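Local atomic coordinates of Alp7A (Bacillus subtilis, PDB entry 5EC0), a protein that binds adenine nucleotide as an actin-like protein of the bacterial cytoskeleton and probably forms filaments that segregate a plasmid. Residues V58-D63 against P97-L102; H155-L160 against L168-E173; E201-Y206 against K323-G328. All coordinates share one frame; numbering follows the deposited sequence.

Contact 1: V58-D63 against P97-L102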
loop_
_atom_site.group_PDB
_atom_site.type_symbol
_atom_site.label_atom_id
_atom_site.label_comp_id
_atom_site.label_asym_id
_atom_site.label_seq_id
_atom_site.Cartn_x
_atom_site.Cartn_y
_atom_site.Cartn_z
ATOM N N VAL A 58 12.914 9.878 15.032
ATOM C CA VAL A 58 13.196 11.106 14.318
ATOM C C VAL A 58 12.529 12.293 14.983
ATOM O O VAL A 58 11.624 12.132 15.791
ATOM C CB VAL A 58 12.713 11.037 12.860
ATOM C CG1 VAL A 58 13.406 9.901 12.108
ATOM C CG2 VAL A 58 11.189 10.886 12.814
ATOM N N SER A 59 12.975 13.491 14.634
ATOM C CA SER A 59 12.262 14.693 15.025
ATOM C C SER A 59 12.085 15.564 13.800
ATOM O O SER A 59 12.895 15.521 12.873
ATOM C CB SER A 59 13.002 15.459 16.115
ATOM O OG SER A 59 14.107 16.153 15.569
ATOM N N THR A 60 11.022 16.355 13.789
ATOM C CA THR A 60 10.830 17.300 12.717
ATOM C C THR A 60 10.068 18.494 13.277
ATOM O O THR A 60 9.440 18.396 14.335
ATOM C CB THR A 60 10.087 16.657 11.524
ATOM O OG1 THR A 60 10.151 17.531 10.395
ATOM C CG2 THR A 60 8.639 16.397 11.870
ATOM N N VAL A 61 10.150 19.628 12.593
ATOM C CA VAL A 61 9.494 20.834 13.079
ATOM C C VAL A 61 8.141 21.019 12.413
ATOM O O VAL A 61 8.040 21.126 11.200
ATOM C CB VAL A 61 10.355 22.079 12.844
ATOM C CG1 VAL A 61 9.514 23.340 13.000
ATOM C CG2 VAL A 61 11.555 22.080 13.798
ATOM N N ILE A 62 7.097 21.045 13.228
ATOM C CA ILE A 62 5.745 21.194 12.727
ATOM C C ILE A 62 5.098 22.384 13.400
ATOM O O ILE A 62 4.929 22.381 14.616
ATOM C CB ILE A 62 4.911 19.940 12.985
ATOM C CG1 ILE A 62 5.499 18.757 12.220
ATOM C CG2 ILE A 62 3.469 20.180 12.583
ATOM C CD1 ILE A 62 5.052 17.414 12.744
ATOM N N ASP A 63 4.750 23.397 12.608
ATOM C CA ASP A 63 4.192 24.648 13.127
ATOM C C ASP A 63 5.122 25.257 14.166
ATOM O O ASP A 63 4.691 25.658 15.255
ATOM C CB ASP A 63 2.793 24.423 13.713
ATOM C CG ASP A 63 1.824 23.829 12.696
ATOM O OD1 ASP A 63 2.020 24.053 11.481
ATOM O OD2 ASP A 63 0.879 23.124 13.106
ATOM N N PRO A 97 1.281 10.423 7.640
ATOM C CA PRO A 97 1.956 10.095 6.372
ATOM C C PRO A 97 3.212 10.928 6.134
ATOM O O PRO A 97 4.240 10.416 5.672
ATOM C CB PRO A 97 0.899 10.425 5.298
ATOM C CG PRO A 97 -0.392 10.452 6.012
ATOM C CD PRO A 97 -0.100 10.895 7.419
ATOM N N TYR A 98 3.116 12.213 6.441
ATOM C CA TYR A 98 4.230 13.127 6.252
ATOM C C TYR A 98 5.462 12.698 7.082
ATOM O O TYR A 98 6.588 12.661 6.569
ATOM C CB TYR A 98 3.789 14.542 6.618
ATOM C CG TYR A 98 4.897 15.565 6.629
ATOM C CD1 TYR A 98 5.464 16.020 5.442
ATOM C CD2 TYR A 98 5.353 16.106 7.829
ATOM C CE1 TYR A 98 6.478 16.955 5.448
ATOM C CE2 TYR A 98 6.363 17.054 7.843
ATOM C CZ TYR A 98 6.921 17.470 6.650
ATOM O OH TYR A 98 7.923 18.411 6.664
ATOM N N VAL A 99 5.245 12.368 8.353
ATOM C CA VAL A 99 6.343 11.922 9.215
ATOM C C VAL A 99 6.913 10.585 8.718
ATOM O O VAL A 99 8.128 10.397 8.662
ATOM C CB VAL A 99 5.877 11.812 10.678
ATOM C CG1 VAL A 99 6.890 11.045 11.544
ATOM C CG2 VAL A 99 5.620 13.218 11.243
ATOM N N THR A 100 6.047 9.660 8.318
ATOM C CA THR A 100 6.548 8.398 7.786
ATOM C C THR A 100 7.427 8.620 6.542
ATOM O O THR A 100 8.503 8.033 6.424
ATOM C CB THR A 100 5.402 7.445 7.451
ATOM O OG1 THR A 100 4.499 7.394 8.560
ATOM C CG2 THR A 100 5.939 6.044 7.203
ATOM N N PHE A 101 6.987 9.493 5.637
ATOM C CA PHE A 101 7.762 9.813 4.441
ATOM C C PHE A 101 9.172 10.320 4.784
ATOM O O PHE A 101 10.155 9.912 4.161
ATOM C CB PHE A 101 6.997 10.842 3.592
ATOM C CG PHE A 101 7.871 11.769 2.802
ATOM C CD1 PHE A 101 8.476 11.351 1.625
ATOM C CD2 PHE A 101 8.056 13.095 3.218
ATOM C CE1 PHE A 101 9.274 12.231 0.874
ATOM C CE2 PHE A 101 8.845 13.984 2.474
ATOM C CZ PHE A 101 9.456 13.553 1.310
ATOM N N LEU A 102 9.261 11.194 5.781
ATOM C CA LEU A 102 10.541 11.794 6.170
ATOM C C LEU A 102 11.511 10.753 6.708
ATOM O O LEU A 102 12.692 10.727 6.337
ATOM C CB LEU A 102 10.334 12.884 7.219
ATOM C CG LEU A 102 9.610 14.165 6.825
ATOM C CD1 LEU A 102 9.448 15.077 8.051
ATOM C CD2 LEU A 102 10.353 14.890 5.694
HETATM O O HOH W 1 8.950 19.674 9.024
#
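Thr60 on strand 56-62 and Leu102 on helix 95-112 form the closest direct contact here, their side chains crossing at about a right angle with Thr60 OG1 3.5 Å from Leu102 CD1. The threonine stands so that OG1 is anti to its own backbone N (chi1 -169°), which leaves CG2 in the crowded position between N and the carbonyl carbon, 4.4 Å from Val99 CG2. Val99 thus meets the strand with both branches: CG2 also faces Ile62 CD1 at 4.5 Å, while CG1 reaches back to Val58 CG2, likewise at 4.5 Å. One turn before Leu102 along the helix, Tyr98 carries the polar side of the contact. Its ring has Leu102 CG over one face, offset toward the rim, and a water in plane at its edge. That water is 2.9 Å from Tyr98 OH and donates to both Thr60 OG1 and Val61 O. The Thr60 hydroxyl has a further hydrogen bond to the main-chain O of Gln156 in the adjoining strand, and the edge-to-face pairing of Tyr98 with His155 leads to the same strand. Apart from the Thr60 hydroxyl resting on the Leu102 methyl, direct contact between strand and helix is therefore between hydrocarbon groups, those of Val99 at long range, whereas the polar groups are bridged by one water held at three points.

Contact 2: H155-L160 against L168-E173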
loop_
_atom_site.group_PDB
_atom_site.type_symbol
_atom_site.label_atom_id
_atom_site.label_comp_id
_atom_site.label_asym_id
_atom_site.label_seq_id
_atom_site.Cartn_x
_atom_site.Cartn_y
_atom_site.Cartn_z
ATOM N N HIS A 155 11.939 20.236 3.227
ATOM C CA HIS A 155 11.636 19.760 4.571
ATOM C C HIS A 155 12.902 19.378 5.301
ATOM O O HIS A 155 13.911 19.060 4.677
ATOM C CB HIS A 155 10.706 18.553 4.522
ATOM C CG HIS A 155 9.621 18.679 3.498
ATOM N ND1 HIS A 155 8.508 19.466 3.691
ATOM C CD2 HIS A 155 9.481 18.113 2.281
ATOM C CE1 HIS A 155 7.726 19.382 2.626
ATOM N NE2 HIS A 155 8.294 18.563 1.759
ATOM N N GLN A 156 12.848 19.385 6.624
ATOM C CA GLN A 156 13.953 18.822 7.385
ATOM C C GLN A 156 13.502 17.754 8.346
ATOM O O GLN A 156 12.397 17.809 8.889
ATOM C CB GLN A 156 14.684 19.906 8.151
ATOM C CG GLN A 156 15.269 20.956 7.266
ATOM C CD GLN A 156 16.095 21.920 8.054
ATOM O OE1 GLN A 156 15.561 22.753 8.788
ATOM N NE2 GLN A 156 17.412 21.800 7.936
ATOM N N VAL A 157 14.372 16.778 8.558
ATOM C CA VAL A 157 14.135 15.786 9.583
ATOM C C VAL A 157 15.463 15.429 10.253
ATOM O O VAL A 157 16.511 15.396 9.592
ATOM C CB VAL A 157 13.443 14.530 8.999
ATOM C CG1 VAL A 157 14.280 13.917 7.880
ATOM C CG2 VAL A 157 13.145 13.502 10.106
ATOM N N LYS A 158 15.422 15.201 11.566
ATOM C CA LYS A 158 16.579 14.704 12.315
ATOM C C LYS A 158 16.440 13.218 12.572
ATOM O O LYS A 158 15.376 12.760 12.953
ATOM C CB LYS A 158 16.736 15.434 13.656
ATOM C CG LYS A 158 17.084 16.915 13.513
ATOM C CD LYS A 158 17.075 17.641 14.845
ATOM C CE LYS A 158 17.638 19.052 14.678
ATOM N NZ LYS A 158 17.769 19.812 15.963
ATOM N N VAL A 159 17.509 12.465 12.351
ATOM C CA VAL A 159 17.573 11.088 12.824
ATOM C C VAL A 159 18.241 11.127 14.187
ATOM O O VAL A 159 19.333 11.666 14.324
ATOM C CB VAL A 159 18.361 10.171 11.870
ATOM C CG1 VAL A 159 18.414 8.763 12.423
ATOM C CG2 VAL A 159 17.729 10.169 10.483
ATOM N N LEU A 160 17.582 10.583 15.204
ATOM C CA LEU A 160 18.117 10.687 16.561
ATOM C C LEU A 160 18.687 9.362 17.023
ATOM O O LEU A 160 19.202 9.250 18.129
ATOM C CB LEU A 160 17.033 11.164 17.522
ATOM C CG LEU A 160 16.371 12.473 17.081
ATOM C CD1 LEU A 160 15.135 12.762 17.922
ATOM C CD2 LEU A 160 17.362 13.643 17.140
ATOM N N LEU A 168 18.609 16.056 8.115
ATOM C CA LEU A 168 18.588 15.901 6.678
ATOM C C LEU A 168 17.642 16.932 6.077
ATOM O O LEU A 168 16.475 17.033 6.491
ATOM C CB LEU A 168 18.150 14.477 6.322
ATOM C CG LEU A 168 18.381 13.852 4.951
ATOM C CD1 LEU A 168 19.840 13.519 4.747
ATOM C CD2 LEU A 168 17.537 12.591 4.846
ATOM N N THR A 169 18.140 17.715 5.124
ATOM C CA THR A 169 17.242 18.553 4.322
ATOM C C THR A 169 16.775 17.770 3.098
ATOM O O THR A 169 17.593 17.225 2.352
ATOM C CB THR A 169 17.910 19.862 3.884
ATOM O OG1 THR A 169 18.358 20.567 5.038
ATOM C CG2 THR A 169 16.941 20.750 3.131
ATOM N N ILE A 170 15.459 17.707 2.908
ATOM C CA ILE A 170 14.852 16.981 1.792
ATOM C C ILE A 170 14.071 17.945 0.892
ATOM O O ILE A 170 13.111 18.581 1.340
ATOM C CB ILE A 170 13.902 15.847 2.296
ATOM C CG1 ILE A 170 14.687 14.813 3.106
ATOM C CG2 ILE A 170 13.180 15.175 1.153
ATOM C CD1 ILE A 170 13.808 13.980 4.039
ATOM N N LYS A 171 14.488 18.041 -0.371
ATOM C CA LYS A 171 13.870 18.952 -1.335
ATOM C C LYS A 171 13.128 18.206 -2.422
ATOM O O LYS A 171 13.727 17.490 -3.229
ATOM C CB LYS A 171 14.913 19.872 -1.971
ATOM C CG LYS A 171 15.466 20.921 -0.998
ATOM C CD LYS A 171 16.745 21.547 -1.526
ATOM C CE LYS A 171 17.212 22.677 -0.635
ATOM N NZ LYS A 171 18.573 23.144 -1.019
ATOM N N VAL A 172 11.813 18.378 -2.434
ATOM C CA VAL A 172 10.968 17.719 -3.428
ATOM C C VAL A 172 10.642 18.716 -4.522
ATOM O O VAL A 172 9.910 19.681 -4.287
ATOM C CB VAL A 172 9.679 17.176 -2.797
ATOM C CG1 VAL A 172 8.712 16.672 -3.891
ATOM C CG2 VAL A 172 10.021 16.079 -1.776
ATOM N N GLU A 173 11.217 18.490 -5.701
ATOM C CA GLU A 173 11.119 19.430 -6.812
ATOM C C GLU A 173 9.729 19.444 -7.437
ATOM O O GLU A 173 9.182 20.504 -7.727
ATOM C CB GLU A 173 12.160 19.094 -7.882
ATOM C CG GLU A 173 13.600 19.017 -7.358
ATOM C CD GLU A 173 14.629 18.891 -8.473
ATOM O OE1 GLU A 173 14.231 18.685 -9.645
ATOM O OE2 GLU A 173 15.836 19.010 -8.178
#
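Val157 and Ile170 meet on the buried face of two neighbouring antiparallel strands of a larger sheet, where Val157 CG1 comes to 3.9 Å from Ile170 CD1 as the side chains cross obliquely. Val157 points CG1 between its backbone N and carbonyl carbon (chi1 58°), and the same methyl lies 4.2 Å from Leu168 CB. Helix 95-112 covers this face, with Leu102 against Val157 and Thr105 against Ile170. The backbones are joined by four short hydrogen bonds. His155 and Ile170 form one hydrogen-bonded pair, in which Ile170 N gives a nearly straight bond of 2.7 Å to His155 O (176° at the hydrogen). Val157 and Leu168 form the other, with Leu168 N 2.6 Å from Val157 O. Between them, in the non-hydrogen-bonded pair Gln156-Thr169, Gln156 CA makes a CA-H...O contact of 3.2 Å with Leu168 O. At the partly exposed end of the buried face, Ile170 O approaches the His155 ring obliquely, and the ring's NE2 is bonded to Phe151 O. The other face is much looser. There Gln156 and Thr169 run alongside each other in the same direction, and a long bond of 3.3 Å runs from Gln156 NE2 to Thr169 OG1, with the hydroxyl oxygen 25° out of the amide plane. Gln156 itself is exposed, so this bond sits at the solvent margin. Strands 153-159 and 166-179 form an antiparallel β-hairpin within the mixed sheet, two-faced because helix 95-112 covers one side.

Contact 3: E201-Y206 against K323-G328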
loop_
_atom_site.group_PDB
_atom_site.type_symbol
_atom_site.label_atom_id
_atom_site.label_comp_id
_atom_site.label_asym_id
_atom_site.label_seq_id
_atom_site.Cartn_x
_atom_site.Cartn_y
_atom_site.Cartn_z
ATOM N N GLU A 201 -4.519 -7.627 -22.922
ATOM C CA GLU A 201 -5.343 -7.839 -24.118
ATOM C C GLU A 201 -6.634 -8.564 -23.801
ATOM O O GLU A 201 -7.613 -8.434 -24.536
ATOM C CB GLU A 201 -4.582 -8.621 -25.198
ATOM C CG GLU A 201 -3.379 -7.878 -25.782
ATOM C CD GLU A 201 -3.776 -6.643 -26.585
ATOM O OE1 GLU A 201 -4.724 -6.734 -27.400
ATOM O OE2 GLU A 201 -3.136 -5.585 -26.398
ATOM N N GLN A 202 -6.641 -9.331 -22.711
ATOM C CA GLN A 202 -7.833 -10.078 -22.328
ATOM C C GLN A 202 -8.929 -9.118 -21.853
ATOM O O GLN A 202 -10.097 -9.509 -21.760
ATOM C CB GLN A 202 -7.513 -11.107 -21.238
ATOM C CG GLN A 202 -7.035 -10.490 -19.903
ATOM C CD GLN A 202 -6.527 -11.558 -18.936
ATOM O OE1 GLN A 202 -7.271 -12.461 -18.555
ATOM N NE2 GLN A 202 -5.250 -11.474 -18.561
ATOM N N PHE A 203 -8.546 -7.871 -21.559
ATOM C CA PHE A 203 -9.506 -6.855 -21.113
ATOM C C PHE A 203 -9.826 -5.833 -22.220
ATOM O O PHE A 203 -10.517 -4.843 -21.981
ATOM C CB PHE A 203 -8.979 -6.127 -19.859
ATOM C CG PHE A 203 -8.542 -7.065 -18.759
ATOM C CD1 PHE A 203 -9.473 -7.849 -18.085
ATOM C CD2 PHE A 203 -7.193 -7.172 -18.406
ATOM C CE1 PHE A 203 -9.078 -8.737 -17.073
ATOM C CE2 PHE A 203 -6.789 -8.036 -17.386
ATOM C CZ PHE A 203 -7.734 -8.821 -16.720
ATOM N N LYS A 204 -9.318 -6.079 -23.422
ATOM C CA LYS A 204 -9.549 -5.185 -24.562
ATOM C C LYS A 204 -11.034 -4.961 -24.853
ATOM O O LYS A 204 -11.443 -3.854 -25.183
ATOM C CB LYS A 204 -8.855 -5.745 -25.812
ATOM C CG LYS A 204 -9.058 -4.931 -27.082
ATOM C CD LYS A 204 -8.108 -5.374 -28.198
ATOM C CE LYS A 204 -6.837 -4.520 -28.220
ATOM N NZ LYS A 204 -5.918 -4.864 -29.347
ATOM N N ASN A 205 -11.840 -6.011 -24.719
ATOM C CA ASN A 205 -13.257 -5.916 -25.057
ATOM C C ASN A 205 -14.215 -6.127 -23.895
ATOM O O ASN A 205 -15.349 -6.516 -24.107
ATOM C CB ASN A 205 -13.607 -6.932 -26.147
ATOM C CG ASN A 205 -12.764 -6.770 -27.380
ATOM O OD1 ASN A 205 -12.622 -5.667 -27.909
ATOM N ND2 ASN A 205 -12.175 -7.866 -27.834
ATOM N N TYR A 206 -13.779 -5.895 -22.667
ATOM C CA TYR A 206 -14.684 -6.089 -21.547
ATOM C C TYR A 206 -14.544 -4.924 -20.582
ATOM O O TYR A 206 -13.428 -4.483 -20.280
ATOM C CB TYR A 206 -14.408 -7.429 -20.839
ATOM C CG TYR A 206 -14.566 -8.662 -21.718
ATOM C CD1 TYR A 206 -13.526 -9.104 -22.528
ATOM C CD2 TYR A 206 -15.753 -9.391 -21.729
ATOM C CE1 TYR A 206 -13.670 -10.228 -23.343
ATOM C CE2 TYR A 206 -15.904 -10.508 -22.535
ATOM C CZ TYR A 206 -14.857 -10.928 -23.332
ATOM O OH TYR A 206 -15.004 -12.049 -24.126
ATOM N N LYS A 323 -15.676 -8.363 -16.574
ATOM C CA LYS A 323 -14.620 -9.156 -15.954
ATOM C C LYS A 323 -14.212 -8.502 -14.641
ATOM O O LYS A 323 -14.448 -7.310 -14.427
ATOM C CB LYS A 323 -13.417 -9.318 -16.885
ATOM C CG LYS A 323 -13.667 -10.347 -17.986
ATOM C CD LYS A 323 -12.538 -10.419 -19.010
ATOM C CE LYS A 323 -12.770 -11.568 -19.974
ATOM N NZ LYS A 323 -11.698 -11.662 -20.990
ATOM N N TYR A 324 -13.610 -9.299 -13.766
ATOM C CA TYR A 324 -13.242 -8.861 -12.427
ATOM C C TYR A 324 -11.760 -9.084 -12.209
ATOM O O TYR A 324 -11.250 -10.202 -12.389
ATOM C CB TYR A 324 -14.079 -9.604 -11.373
ATOM C CG TYR A 324 -15.551 -9.282 -11.508
ATOM C CD1 TYR A 324 -16.323 -9.865 -12.508
ATOM C CD2 TYR A 324 -16.156 -8.364 -10.664
ATOM C CE1 TYR A 324 -17.652 -9.544 -12.661
ATOM C CE2 TYR A 324 -17.479 -8.046 -10.797
ATOM C CZ TYR A 324 -18.222 -8.632 -11.802
ATOM O OH TYR A 324 -19.537 -8.309 -11.931
ATOM N N LEU A 325 -11.065 -8.008 -11.854
ATOM C CA LEU A 325 -9.664 -8.094 -11.489
ATOM C C LEU A 325 -9.510 -7.766 -10.017
ATOM O O LEU A 325 -9.756 -6.632 -9.608
ATOM C CB LEU A 325 -8.788 -7.154 -12.322
ATOM C CG LEU A 325 -7.309 -7.444 -12.000
ATOM C CD1 LEU A 325 -6.730 -8.532 -12.908
ATOM C CD2 LEU A 325 -6.400 -6.199 -11.943
ATOM N N TYR A 326 -9.073 -8.760 -9.242
ATOM C CA TYR A 326 -8.931 -8.658 -7.784
ATOM C C TYR A 326 -7.486 -8.396 -7.376
ATOM O O TYR A 326 -6.582 -9.086 -7.832
ATOM C CB TYR A 326 -9.435 -9.953 -7.103
ATOM C CG TYR A 326 -10.855 -10.353 -7.476
ATOM C CD1 TYR A 326 -11.941 -9.887 -6.746
ATOM C CD2 TYR A 326 -11.106 -11.191 -8.555
ATOM C CE1 TYR A 326 -13.233 -10.236 -7.080
ATOM C CE2 TYR A 326 -12.403 -11.555 -8.894
ATOM C CZ TYR A 326 -13.457 -11.069 -8.153
ATOM O OH TYR A 326 -14.744 -11.406 -8.472
ATOM N N PHE A 327 -7.261 -7.396 -6.528
ATOM C CA PHE A 327 -5.916 -7.150 -5.994
ATOM C C PHE A 327 -5.962 -6.564 -4.569
ATOM O O PHE A 327 -6.944 -6.725 -3.849
ATOM C CB PHE A 327 -5.083 -6.237 -6.943
ATOM C CG PHE A 327 -5.734 -4.904 -7.279
ATOM C CD1 PHE A 327 -6.766 -4.829 -8.202
ATOM C CD2 PHE A 327 -5.281 -3.726 -6.694
ATOM C CE1 PHE A 327 -7.361 -3.604 -8.506
ATOM C CE2 PHE A 327 -5.849 -2.504 -7.003
ATOM C CZ PHE A 327 -6.890 -2.436 -7.912
ATOM N N GLY A 328 -4.896 -5.880 -4.162
ATOM C CA GLY A 328 -4.735 -5.553 -2.756
ATOM C C GLY A 328 -4.143 -6.742 -2.003
ATOM O O GLY A 328 -4.081 -7.861 -2.541
HETATM O O HOH W 2 -9.658 -13.179 -19.342
HETATM O O HOH W 3 -12.537 -13.614 -22.881
#
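Lys323, near the start of strand 322-327, runs its side chain across the ring of Tyr206, and it has the largest share of this contact of any residue. The chain is extended beyond CG, and its CE stands 3.7 Å from the centroid of the Tyr206 ring, over the centre of one face, a CH-pi contact. Lys323 NZ lies 33° off the ring normal, in an off-centre cation-pi contact of 3.9 Å to the same centroid. The ammonium also donates to Gln202 O at 2.8 Å and to two waters, one of which donates in turn to Gln202 OE1 while the other is 3.2 Å from Tyr206 OH; Gln202 NE2 is hydrogen-bonded to Tyr199 O. Carbonyl, waters and ring together give the buried lysine a polar surrounding that would favour its charged form. Lower on the same side chain, Lys323 CD is 4.1 Å from Phe203 CD1, set obliquely to that ring. Tyr324 points away from the loop, and its ring meets that of His355. Leu325 returns to the contact, placing CD1 4.0 Å from Phe203 CZ, the two side chains crossing at about a right angle. Gln202 CG lies over the centre of one face of the phenylalanine ring. Beyond Leu325, whose side chain is still about 13 Å from ADP, Phe327 packs near Phe210, and only Gly328 touches the nucleotide. The arrangement thus joins the type I turn Phe203-Tyr206, which leads into strand 207-213, to the neighbouring parallel strand of the actin-like ATPase fold.

In the fold
Along the chain the three contacts follow one another without overlap. Contacts 1 and 2 are neighbours, their centres 9 Å apart, and belong to one sheet in which strands 56-62 and 153-159 are adjacent; they share helix 95-112. Contact 3 lies on the opposite side of the chain's centre, its centre about 39 Å from that of contact 1 and 41 Å from that of contact 2, on a separate five-stranded sheet. None of the three sits at the nucleotide: in contact 3, too, the side chains that meet are remote from ADP, and only the continuation of its strand at Gly328 reaches it. Such a division is consistent with the two-lobed actin fold, with nucleotide bound between the lobes.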